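Local atomic coordinates of HTH-type transcriptional activator AmpR (Pseudomonas aeruginosa PAO1, PDB entry 5MMH), a protein that activates transcription of the ampC beta-lactamase gene by binding its promoter, with an effector domain, the part described here, that recognises muropeptides derived from the cell wall. Residues L117-A122 and F173-T179; A81-C87 and G151-A157; V52-A56 and L184-Q188. All coordinates share one frame. Numbering follows the deposited sequence.

The three contacts belong to the effector domain of this LysR-type regulator, whose two lobes are built like those of periplasmic binding proteins. Contacts 1 and 2 adjoin, their centres about 10 Å apart: Val177 O lies 2.8 Å from Leu83 N and Thr175 O 3.0 Å from Thr84 OG1, both probable hydrogen bonds, while Trp118 CZ2 packs 3.5 Å from Val85 CG2. Segment 173-179 thus runs between helix 114-121 and strand 73-86. Contact 3 lies across the centre of the chain, about 27 Å from contact 2 and about 30 Å from contact 1 between centres, yet its strand 181-187 neighbours strand 73-86 in the same mixed sheet. No muropeptide is among the atoms described.

Contact 1 of 3, residues L117-A122 and F173-T179; sequences LWFQAA and FATEVST
Trp118, in helix 114-121, lays one face of its indole over Thr175 CG2, which sits 4.2 Å from the centroid of the five-membered ring and 25° off its normal, a CH-pi contact. With chi1 t and chi2 92°, the ring also sends NE1 to Thr175 O, a hydrogen bond of 3.0 Å at 151°; tryptophan suits the place because it joins a broad apolar face to a single donor. The CA-CA register is Trp118 with Val177 (5.5 Å) and Ala122 with Thr175 (5.8 Å). Residues 175-178 are extended, so Thr175 and Val177 point toward the helix, as does Thr179, while Glu176 and Ser178 point away. Val177 CG1 meets the indole edge, 3.7 Å from Trp118 CD1. The small Ala121 permits close approach, its CB 3.4 Å from Glu176 O, and Leu117 CD1 reaches Thr179 CG2 at 4.0 Å. A helix thus packs on an extended connection, itself backbone-bonded through Val177 to Leu83 of strand 73-86, in the alpha/beta effector domain of a LysR-type regulator.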
# COMPACT_ATOMS: atom_id res chain seq x y z
N LEU A 117 2.45 -21.86 7.71
CA LEU A 117 1.08 -22.29 8.02
C LEU A 117 0.35 -22.73 6.77
O LEU A 117 -0.36 -23.74 6.79
CB LEU A 117 0.32 -21.17 8.71
CG LEU A 117 0.53 -21.11 10.23
CD1 LEU A 117 -0.17 -19.92 10.85
CD2 LEU A 117 0.06 -22.41 10.86
N TRP A 118 0.53 -22.01 5.66
CA TRP A 118 -0.18 -22.36 4.44
C TRP A 118 0.34 -23.66 3.85
O TRP A 118 -0.45 -24.48 3.37
CB TRP A 118 -0.07 -21.25 3.41
CG TRP A 118 -0.86 -21.53 2.16
CD1 TRP A 118 -2.15 -21.15 1.91
CD2 TRP A 118 -0.41 -22.22 0.99
NE1 TRP A 118 -2.53 -21.57 0.66
CE2 TRP A 118 -1.48 -22.23 0.07
CE3 TRP A 118 0.80 -22.83 0.62
CZ2 TRP A 118 -1.38 -22.83 -1.19
CZ3 TRP A 118 0.89 -23.43 -0.64
CH2 TRP A 118 -0.19 -23.42 -1.52
N PHE A 119 1.67 -23.85 3.84
CA PHE A 119 2.23 -25.10 3.33
C PHE A 119 1.66 -26.29 4.10
O PHE A 119 1.25 -27.29 3.50
CB PHE A 119 3.76 -25.07 3.41
CG PHE A 119 4.42 -24.32 2.26
CD1 PHE A 119 3.96 -24.47 0.96
CD2 PHE A 119 5.48 -23.46 2.50
CE1 PHE A 119 4.56 -23.78 -0.09
CE2 PHE A 119 6.09 -22.77 1.45
CZ PHE A 119 5.63 -22.93 0.15
N GLN A 120 1.61 -26.18 5.43
CA GLN A 120 0.93 -27.19 6.23
C GLN A 120 -0.46 -27.48 5.69
O GLN A 120 -0.77 -28.62 5.32
CB GLN A 120 0.83 -26.71 7.67
CG GLN A 120 2.04 -26.95 8.50
CD GLN A 120 1.68 -26.85 9.96
OE1 GLN A 120 0.51 -26.64 10.30
NE2 GLN A 120 2.67 -27.00 10.83
N ALA A 121 -1.30 -26.45 5.63
CA ALA A 121 -2.65 -26.64 5.12
C ALA A 121 -2.67 -27.32 3.76
O ALA A 121 -3.65 -28.00 3.42
CB ALA A 121 -3.37 -25.29 5.05
N ALA A 122 -1.62 -27.17 2.97
CA ALA A 122 -1.53 -27.83 1.67
C ALA A 122 -0.96 -29.24 1.77
O ALA A 122 -0.86 -29.92 0.74
CB ALA A 122 -0.67 -27.01 0.70
N PHE A 173 -4.23 -22.40 -6.61
CA PHE A 173 -4.58 -23.55 -5.78
C PHE A 173 -5.81 -23.26 -4.93
O PHE A 173 -6.16 -22.11 -4.66
CB PHE A 173 -3.43 -23.96 -4.85
CG PHE A 173 -2.10 -24.06 -5.54
CD1 PHE A 173 -1.84 -25.08 -6.44
CD2 PHE A 173 -1.11 -23.12 -5.29
CE1 PHE A 173 -0.61 -25.18 -7.07
CE2 PHE A 173 0.12 -23.20 -5.93
CZ PHE A 173 0.37 -24.23 -6.82
N ALA A 174 -6.45 -24.34 -4.48
CA ALA A 174 -7.63 -24.25 -3.63
C ALA A 174 -7.30 -24.04 -2.15
O ALA A 174 -8.11 -23.47 -1.42
CB ALA A 174 -8.50 -25.50 -3.79
N THR A 175 -6.13 -24.48 -1.71
CA THR A 175 -5.80 -24.46 -0.29
C THR A 175 -5.86 -23.04 0.27
O THR A 175 -5.30 -22.10 -0.31
CB THR A 175 -4.40 -25.06 -0.08
OG1 THR A 175 -4.39 -26.42 -0.53
CG2 THR A 175 -4.02 -25.03 1.39
N GLU A 176 -6.56 -22.88 1.40
CA GLU A 176 -6.56 -21.68 2.23
C GLU A 176 -5.97 -22.00 3.59
O GLU A 176 -5.85 -23.16 3.99
CB GLU A 176 -7.96 -21.12 2.46
CG GLU A 176 -8.78 -20.78 1.26
CD GLU A 176 -10.14 -20.27 1.64
OE1 GLU A 176 -10.56 -20.53 2.79
OE2 GLU A 176 -10.80 -19.61 0.81
N VAL A 177 -5.65 -20.94 4.34
CA VAL A 177 -5.33 -21.05 5.75
C VAL A 177 -5.88 -19.82 6.46
O VAL A 177 -5.77 -18.69 5.96
CB VAL A 177 -3.82 -21.20 5.99
CG1 VAL A 177 -3.03 -20.01 5.36
CG2 VAL A 177 -3.53 -21.33 7.46
N SER A 178 -6.48 -20.04 7.62
CA SER A 178 -7.15 -19.01 8.40
C SER A 178 -6.18 -18.53 9.47
O SER A 178 -5.93 -19.24 10.44
CB SER A 178 -8.42 -19.55 9.05
OG SER A 178 -9.52 -19.57 8.16
N THR A 179 -5.64 -17.33 9.30
CA THR A 179 -4.72 -16.80 10.30
C THR A 179 -5.26 -15.59 11.05
O THR A 179 -4.72 -15.26 12.11
CB THR A 179 -3.38 -16.42 9.66
OG1 THR A 179 -3.59 -15.33 8.75
CG2 THR A 179 -2.82 -17.60 8.90

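Contact 2 of 3, residues A81-C87 and G151-A157; sequences APLTVLC and GVALAPA
Gly151 enters with a fully extended backbone (-175/-166). Val152 packs its CG1 3.5 Å from Val85 CG1. At Ala153 an antiparallel hydrogen-bonded pair forms with Leu86: Ala153 N to Leu86 O and Leu86 N to Ala153 O are both 2.8 Å. The methyl of Ala153 leaves room for helix 139-147. Leu154 faces Val85 in a non-hydrogen-bonded pair; with chi1 t and chi2 p it brings CD1 within 3.7 Å of Leu83 CB. Ala155 pairs with Thr84 (Ala155 N to Thr84 O 3.1 Å, Thr84 N to Ala155 O 2.9 Å) on the same face as Leu86 and Ala153; Val85 and Leu154 take the other. Pro156 packs its CD 3.6 Å from Leu83 CD2 and its CB 3.8 Å from Ala81 CB. Beyond it a water bridges Pro82 O (2.7 Å) and Ala157 N (2.8 Å). Strands 83-86 and 153-156, axes 4.3 Å apart with 137° between N-to-C directions, form a twisted antiparallel pair in the effector domain's mixed sheet. Backbone bonds set the register; mainly apolar side chains bury it, Thr84 OG1 bonding to Thr175 O.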
# COMPACT_ATOMS: atom_id res chain seq x y z
N ALA A 81 -10.51 -13.52 7.08
CA ALA A 81 -9.85 -13.29 5.79
C ALA A 81 -8.82 -14.39 5.60
O ALA A 81 -7.63 -14.19 5.89
CB ALA A 81 -9.22 -11.90 5.71
N PRO A 82 -9.24 -15.56 5.12
CA PRO A 82 -8.28 -16.63 4.89
C PRO A 82 -7.31 -16.24 3.80
O PRO A 82 -7.65 -15.51 2.86
CB PRO A 82 -9.15 -17.82 4.45
CG PRO A 82 -10.55 -17.42 4.75
CD PRO A 82 -10.59 -15.93 4.67
N LEU A 83 -6.09 -16.74 3.92
CA LEU A 83 -5.00 -16.43 3.01
C LEU A 83 -4.87 -17.51 1.95
O LEU A 83 -4.97 -18.71 2.25
CB LEU A 83 -3.69 -16.31 3.78
CG LEU A 83 -3.60 -15.20 4.83
CD1 LEU A 83 -2.19 -15.11 5.40
CD2 LEU A 83 -4.01 -13.87 4.23
N THR A 84 -4.63 -17.10 0.71
CA THR A 84 -4.37 -18.04 -0.37
C THR A 84 -3.25 -17.51 -1.26
O THR A 84 -2.88 -16.34 -1.21
CB THR A 84 -5.64 -18.30 -1.20
OG1 THR A 84 -5.54 -19.58 -1.82
CG2 THR A 84 -5.84 -17.21 -2.27
N VAL A 85 -2.71 -18.41 -2.09
CA VAL A 85 -1.67 -18.06 -3.05
C VAL A 85 -2.28 -17.29 -4.22
O VAL A 85 -3.27 -17.74 -4.81
CB VAL A 85 -0.95 -19.32 -3.53
CG1 VAL A 85 -0.16 -19.02 -4.78
CG2 VAL A 85 -0.03 -19.87 -2.44
N LEU A 86 -1.70 -16.13 -4.55
CA LEU A 86 -2.15 -15.31 -5.66
C LEU A 86 -0.94 -14.91 -6.50
O LEU A 86 0.12 -14.59 -5.95
CB LEU A 86 -2.89 -14.06 -5.16
CG LEU A 86 -4.18 -14.34 -4.38
CD1 LEU A 86 -4.67 -13.07 -3.71
CD2 LEU A 86 -5.25 -14.87 -5.31
N CYS A 87 -1.10 -14.94 -7.82
CA CYS A 87 0.03 -14.66 -8.71
C CYS A 87 -0.49 -14.23 -10.07
O CYS A 87 -1.69 -14.28 -10.35
CB CYS A 87 0.94 -15.88 -8.84
SG CYS A 87 0.13 -17.35 -9.49
N GLY A 151 6.97 -12.28 -8.00
CA GLY A 151 6.91 -13.44 -7.13
C GLY A 151 5.48 -13.91 -6.92
O GLY A 151 4.56 -13.51 -7.64
N VAL A 152 5.31 -14.78 -5.93
CA VAL A 152 4.02 -15.39 -5.63
C VAL A 152 3.53 -14.82 -4.30
O VAL A 152 4.24 -14.89 -3.29
CB VAL A 152 4.13 -16.92 -5.59
CG1 VAL A 152 3.01 -17.49 -4.77
CG2 VAL A 152 4.05 -17.47 -6.99
N ALA A 153 2.31 -14.26 -4.31
CA ALA A 153 1.72 -13.62 -3.14
C ALA A 153 0.90 -14.60 -2.30
O ALA A 153 0.36 -15.59 -2.79
CB ALA A 153 0.83 -12.46 -3.56
N LEU A 154 0.80 -14.27 -1.01
CA LEU A 154 -0.04 -14.97 -0.05
C LEU A 154 -0.82 -13.89 0.70
O LEU A 154 -0.25 -13.15 1.51
CB LEU A 154 0.79 -15.82 0.91
CG LEU A 154 0.07 -16.50 2.08
CD1 LEU A 154 -0.99 -17.48 1.59
CD2 LEU A 154 1.09 -17.20 2.97
N ALA A 155 -2.12 -13.81 0.42
CA ALA A 155 -2.91 -12.65 0.79
C ALA A 155 -4.37 -13.07 0.85
O ALA A 155 -4.72 -14.19 0.42
CB ALA A 155 -2.71 -11.51 -0.23
N PRO A 156 -5.26 -12.22 1.38
CA PRO A 156 -6.70 -12.57 1.43
C PRO A 156 -7.35 -12.41 0.07
O PRO A 156 -7.40 -11.31 -0.48
CB PRO A 156 -7.27 -11.57 2.45
CG PRO A 156 -6.09 -11.02 3.20
CD PRO A 156 -4.96 -11.03 2.20
N ALA A 157 -7.86 -13.52 -0.48
CA ALA A 157 -8.53 -13.47 -1.78
C ALA A 157 -9.70 -12.50 -1.77
O ALA A 157 -9.96 -11.81 -2.76
CB ALA A 157 -9.04 -14.87 -2.18
O HOH W 1 -7.71 -16.23 0.30

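Contact 3 of 3, residues V52-A56 and L184-Q188; sequences VDIAA and LTRLQ
In the alpha/beta fold of the LysR effector domain, the start of the short helix 54-57, weakly bonded, packs against the C-terminal end of strand 181-187, a member of the mixed central sheet. Ile54 and Leu187 dominate the contact and their CA atoms are its closest pair, 7.2 Å apart, a spacing bridged by side chains rather than by backbone bonds. Both CA-to-CB bonds point toward the opposite segment. Ile54, with chi1 m (-72°) and chi2 t, stretches its CD1 to 3.8 Å from Leu187 N and 3.9 Å from Arg186 CA, while its CG2 lies 3.9 Å from Leu187 CG. A branched, apolar residue suits this position, since it fills the gap, CD1 over the strand between Thr185 and Leu187 and CG2 against the leucine; its flank rests on Ala62 of the adjoining strand 61-66. Leu187, chi1 m and chi2 t, projects from the extended strand a long apolar side chain that meets both Ile54 and Ala55.

Thr185, two residues earlier, also points toward the helix, and its OG1 is hydrogen-bonded to Ala62 O. Arg186 between them points away and forms a salt bridge with Glu192. At the start of the helix Asp53 is the N-cap, its OD1 accepting a weak bond from Ala56 N at 3.3 Å. Ala55, whose CB points sideways, adds a small apolar patch, that CB lying 4.1 Å from Leu187 CD1.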
# COMPACT_ATOMS: atom_id res chain seq x y z
N VAL A 52 -1.61 0.81 13.14
CA VAL A 52 -2.30 2.06 13.44
C VAL A 52 -2.28 2.36 14.94
O VAL A 52 -2.40 1.47 15.78
CB VAL A 52 -3.74 1.97 12.91
CG1 VAL A 52 -4.47 0.75 13.52
CG2 VAL A 52 -4.49 3.24 13.17
N ASP A 53 -2.10 3.63 15.27
CA ASP A 53 -2.08 4.13 16.64
C ASP A 53 -3.30 5.04 16.78
O ASP A 53 -3.27 6.19 16.31
CB ASP A 53 -0.77 4.89 16.90
CG ASP A 53 -0.55 5.21 18.38
OD1 ASP A 53 -1.52 5.59 19.08
OD2 ASP A 53 0.62 5.10 18.84
N ILE A 54 -4.37 4.54 17.41
CA ILE A 54 -5.64 5.26 17.40
C ILE A 54 -5.46 6.67 17.95
O ILE A 54 -5.90 7.65 17.33
CB ILE A 54 -6.71 4.50 18.22
CG1 ILE A 54 -7.18 3.24 17.48
CG2 ILE A 54 -7.89 5.43 18.55
CD1 ILE A 54 -8.39 2.59 18.15
N ALA A 55 -4.84 6.78 19.12
CA ALA A 55 -4.74 8.07 19.79
C ALA A 55 -3.90 9.07 18.98
O ALA A 55 -4.29 10.23 18.84
CB ALA A 55 -4.16 7.88 21.19
N ALA A 56 -2.76 8.63 18.43
CA ALA A 56 -1.89 9.54 17.68
C ALA A 56 -2.55 10.09 16.42
O ALA A 56 -2.29 11.24 16.03
CB ALA A 56 -0.58 8.83 17.30
N LEU A 184 -13.31 -4.34 13.97
CA LEU A 184 -13.56 -2.94 14.29
C LEU A 184 -13.10 -2.70 15.73
O LEU A 184 -13.66 -3.26 16.67
CB LEU A 184 -15.03 -2.59 14.11
CG LEU A 184 -15.40 -1.17 14.52
CD1 LEU A 184 -14.85 -0.14 13.51
CD2 LEU A 184 -16.89 -1.07 14.62
N THR A 185 -12.06 -1.89 15.90
CA THR A 185 -11.46 -1.67 17.21
C THR A 185 -11.65 -0.23 17.65
O THR A 185 -11.90 0.67 16.84
CB THR A 185 -9.96 -2.02 17.22
OG1 THR A 185 -9.18 -0.91 16.74
CG2 THR A 185 -9.69 -3.23 16.35
N ARG A 186 -11.55 -0.02 18.96
CA ARG A 186 -11.72 1.28 19.59
C ARG A 186 -10.94 1.26 20.90
O ARG A 186 -10.69 0.19 21.47
CB ARG A 186 -13.21 1.58 19.81
CG ARG A 186 -13.55 2.30 21.08
CD ARG A 186 -15.05 2.48 21.26
NE ARG A 186 -15.63 1.32 21.93
CZ ARG A 186 -15.63 1.14 23.24
NH1 ARG A 186 -15.07 2.05 24.03
NH2 ARG A 186 -16.17 0.05 23.76
N LEU A 187 -10.51 2.44 21.35
CA LEU A 187 -9.81 2.53 22.63
C LEU A 187 -10.79 2.32 23.78
O LEU A 187 -11.88 2.88 23.78
CB LEU A 187 -9.12 3.89 22.76
CG LEU A 187 -7.73 3.99 22.12
CD1 LEU A 187 -7.11 5.36 22.39
CD2 LEU A 187 -6.85 2.89 22.65
N GLN A 188 -10.38 1.51 24.77
CA GLN A 188 -11.18 1.32 25.99
C GLN A 188 -11.44 2.64 26.71
O GLN A 188 -12.47 2.80 27.36
CB GLN A 188 -10.48 0.34 26.95
CG GLN A 188 -11.00 -1.11 26.93
CD GLN A 188 -9.88 -2.16 27.08
OE1 GLN A 188 -8.72 -1.83 27.36
NE2 GLN A 188 -10.23 -3.41 26.86